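PDB 3UTN: thiosulfate sulfurtransferase TUM1 from Saccharomyces cerevisiae, which accepts persulfide sulfur from the cysteine desulfurase NFS1 and passes it to UBA4 for 2-thiolation of the wobble uridine of tRNAs. Local coordinates for residues Q235-G240 / A259-A264. Numbering follows the deposited sequence.
Sequences QPLPYG and ATLEKA
With chi1 at -161°, L237 carries its CG opposite its own backbone N, and chi2 of 53° turns the fork so that CD1 faces A264 and CD2 faces L261. L261 likewise carries its CG anti to the backbone N, which brings CD1 toward L237 CD2. L237 CD1 rests on the methyl of A264, 3.5 Å from A264 CB, a close van der Waals contact. The other branch, L237 CD2, lies 4.1 Å from L261 CD1, a looser methyl-to-methyl touch between side chains that cross at about a right angle. A264 and L261 stand three residues apart, about one helical turn, so the fork of L237 bridges two side chains on one face of the helix. At A264, whose side chain is a single methyl pointing toward the loop, the CA atoms of L237 and A264 are 6.7 Å apart, the nearest CA pair across the two segments. All three residues are buried and the contact is wholly apolar; backbone hydrogen bonding between L237 and D208 ties the loop to strand 205-208. The leucine pair is continued by F207, which touches L237 from that strand, and by L295 of helix 286-297, which touches L261. L237 thus packs against helix 255-267 just after edge strand 234-236, its side chain about 9 Å from that of the persulfide-forming C282. Such packing of a helix on a parallel five-stranded sheet of order 1-5-4-2-3 is characteristic of the alpha/beta rhodanese fold, here the C-terminal, catalytic domain.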
ATOM      1  N   GLN A 235     -12.997  -4.658 -10.766  1.00 24.08           N
ATOM      2  CA  GLN A 235     -13.342  -3.421 -11.413  1.00 24.77           C
ATOM      3  C   GLN A 235     -12.111  -2.560 -11.387  1.00 24.40           C
ATOM      4  O   GLN A 235     -11.296  -2.682 -10.470  1.00 24.69           O
ATOM      5  CB  GLN A 235     -14.452  -2.734 -10.650  1.00 25.02           C
ATOM      6  CG  GLN A 235     -15.712  -3.556 -10.521  1.00 25.30           C
ATOM      7  CD  GLN A 235     -16.686  -2.868  -9.610  1.00 25.61           C
ATOM      8  OE1 GLN A 235     -17.314  -1.905 -10.005  1.00 27.93           O
ATOM      9  NE2 GLN A 235     -16.791  -3.339  -8.377  1.00 25.69           N
ATOM     10  N   PRO A 236     -11.958  -1.693 -12.395  1.00 24.86           N
ATOM     11  CA  PRO A 236     -10.781  -0.860 -12.384  1.00 24.85           C
ATOM     12  C   PRO A 236     -10.957   0.262 -11.382  1.00 25.01           C
ATOM     13  O   PRO A 236     -11.941   1.001 -11.423  1.00 25.70           O
ATOM     14  CB  PRO A 236     -10.736  -0.307 -13.802  1.00 24.88           C
ATOM     15  CG  PRO A 236     -12.167  -0.234 -14.210  1.00 25.21           C
ATOM     16  CD  PRO A 236     -12.858  -1.372 -13.522  1.00 24.92           C
ATOM     17  N   LEU A 237     -10.018   0.359 -10.460  1.00 24.74           N
ATOM     18  CA  LEU A 237      -9.953   1.520  -9.609  1.00 23.96           C
ATOM     19  C   LEU A 237      -8.494   1.934  -9.589  1.00 23.73           C
ATOM     20  O   LEU A 237      -7.797   1.696  -8.611  1.00 23.55           O
ATOM     21  CB  LEU A 237     -10.496   1.209  -8.218  1.00 24.04           C
ATOM     22  CG  LEU A 237     -10.910   2.405  -7.359  1.00 24.32           C
ATOM     23  CD1 LEU A 237     -11.883   3.319  -8.097  1.00 25.09           C
ATOM     24  CD2 LEU A 237     -11.536   1.902  -6.073  1.00 24.71           C
ATOM     25  N   PRO A 238      -8.018   2.526 -10.700  1.00 23.89           N
ATOM     26  CA  PRO A 238      -6.624   2.918 -10.773  1.00 23.45           C
ATOM     27  C   PRO A 238      -6.308   3.781  -9.574  1.00 23.17           C
ATOM     28  O   PRO A 238      -7.026   4.736  -9.289  1.00 22.62           O
ATOM     29  CB  PRO A 238      -6.557   3.707 -12.076  1.00 24.13           C
ATOM     30  CG  PRO A 238      -7.604   3.059 -12.914  1.00 24.51           C
ATOM     31  CD  PRO A 238      -8.728   2.852 -11.948  1.00 24.50           C
ATOM     32  N   TYR A 239      -5.269   3.400  -8.842  1.00 23.14           N
ATOM     33  CA  TYR A 239      -4.986   4.008  -7.551  1.00 23.43           C
ATOM     34  C   TYR A 239      -4.900   5.528  -7.625  1.00 23.28           C
ATOM     35  O   TYR A 239      -5.320   6.214  -6.701  1.00 23.39           O
ATOM     36  CB  TYR A 239      -3.712   3.421  -6.954  1.00 23.65           C
ATOM     37  CG  TYR A 239      -2.448   3.880  -7.620  1.00 24.77           C
ATOM     38  CD1 TYR A 239      -1.810   5.046  -7.207  1.00 25.55           C
ATOM     39  CD2 TYR A 239      -1.882   3.151  -8.662  1.00 25.30           C
ATOM     40  CE1 TYR A 239      -0.642   5.473  -7.806  1.00 26.53           C
ATOM     41  CE2 TYR A 239      -0.715   3.574  -9.271  1.00 26.49           C
ATOM     42  CZ  TYR A 239      -0.103   4.733  -8.835  1.00 26.88           C
ATOM     43  OH  TYR A 239       1.054   5.162  -9.427  1.00 29.69           O
ATOM     44  N   GLY A 240      -4.360   6.032  -8.734  1.00 23.44           N
ATOM     45  CA  GLY A 240      -4.203   7.462  -8.956  1.00 24.78           C
ATOM     46  C   GLY A 240      -5.523   8.199  -8.887  1.00 24.53           C
ATOM     47  O   GLY A 240      -5.567   9.370  -8.517  1.00 24.98           O
ATOM     48  N   ALA A 259     -15.937  12.094  -2.247  1.00 26.82           N
ATOM     49  CA  ALA A 259     -16.029  12.766  -3.537  1.00 26.57           C
ATOM     50  C   ALA A 259     -15.034  12.135  -4.493  1.00 26.46           C
ATOM     51  O   ALA A 259     -15.367  11.801  -5.622  1.00 26.13           O
ATOM     52  CB  ALA A 259     -15.761  14.258  -3.398  1.00 26.90           C
ATOM     53  N   THR A 260     -13.809  11.950  -4.019  1.00 26.36           N
ATOM     54  CA  THR A 260     -12.790  11.311  -4.827  1.00 26.25           C
ATOM     55  C   THR A 260     -13.187   9.882  -5.181  1.00 25.70           C
ATOM     56  O   THR A 260     -13.140   9.495  -6.350  1.00 25.88           O
ATOM     57  CB  THR A 260     -11.439  11.342  -4.113  1.00 26.08           C
ATOM     58  OG1 THR A 260     -11.031  12.707  -3.975  1.00 27.19           O
ATOM     59  CG2 THR A 260     -10.396  10.584  -4.910  1.00 26.20           C
ATOM     60  N   LEU A 261     -13.597   9.112  -4.179  1.00 26.46           N
ATOM     61  CA  LEU A 261     -14.003   7.735  -4.404  1.00 27.02           C
ATOM     62  C   LEU A 261     -15.177   7.651  -5.372  1.00 28.28           C
ATOM     63  O   LEU A 261     -15.092   6.955  -6.378  1.00 27.48           O
ATOM     64  CB  LEU A 261     -14.334   7.016  -3.095  1.00 26.98           C
ATOM     65  CG  LEU A 261     -14.780   5.559  -3.248  1.00 26.83           C
ATOM     66  CD1 LEU A 261     -13.783   4.748  -4.066  1.00 26.81           C
ATOM     67  CD2 LEU A 261     -15.012   4.919  -1.889  1.00 26.33           C
ATOM     68  N   GLU A 262     -16.261   8.367  -5.078  1.00 29.98           N
ATOM     69  CA  GLU A 262     -17.431   8.327  -5.955  1.00 31.90           C
ATOM     70  C   GLU A 262     -17.082   8.784  -7.370  1.00 31.07           C
ATOM     71  O   GLU A 262     -17.605   8.240  -8.335  1.00 31.77           O
ATOM     72  CB  GLU A 262     -18.621   9.109  -5.378  1.00 34.73           C
ATOM     73  CG  GLU A 262     -18.469  10.621  -5.413  1.00 37.83           C
ATOM     74  CD  GLU A 262     -19.762  11.376  -5.144  1.00 40.37           C
ATOM     75  OE1 GLU A 262     -20.858  10.794  -5.323  1.00 43.00           O
ATOM     76  OE2 GLU A 262     -19.672  12.565  -4.761  1.00 41.41           O
ATOM     77  N   LYS A 263     -16.187   9.765  -7.484  1.00 31.34           N
ATOM     78  CA  LYS A 263     -15.727  10.247  -8.782  1.00 31.81           C
ATOM     79  C   LYS A 263     -14.958   9.144  -9.494  1.00 31.43           C
ATOM     80  O   LYS A 263     -15.176   8.892 -10.676  1.00 29.98           O
ATOM     81  CB  LYS A 263     -14.850  11.494  -8.625  1.00 33.10           C
ATOM     82  CG  LYS A 263     -14.397  12.147  -9.921  1.00 34.70           C
ATOM     83  CD  LYS A 263     -15.553  12.800 -10.675  1.00 37.22           C
ATOM     84  CE  LYS A 263     -15.053  13.723 -11.777  1.00 37.94           C
ATOM     85  NZ  LYS A 263     -14.124  13.042 -12.721  1.00 39.19           N
ATOM     86  N   ALA A 264     -14.069   8.479  -8.762  1.00 30.86           N
ATOM     87  CA  ALA A 264     -13.321   7.357  -9.307  1.00 30.15           C
ATOM     88  C   ALA A 264     -14.280   6.264  -9.744  1.00 29.97           C
ATOM     89  O   ALA A 264     -14.160   5.727 -10.843  1.00 30.01           O
ATOM     90  CB  ALA A 264     -12.341   6.833  -8.284  1.00 29.59           C
TER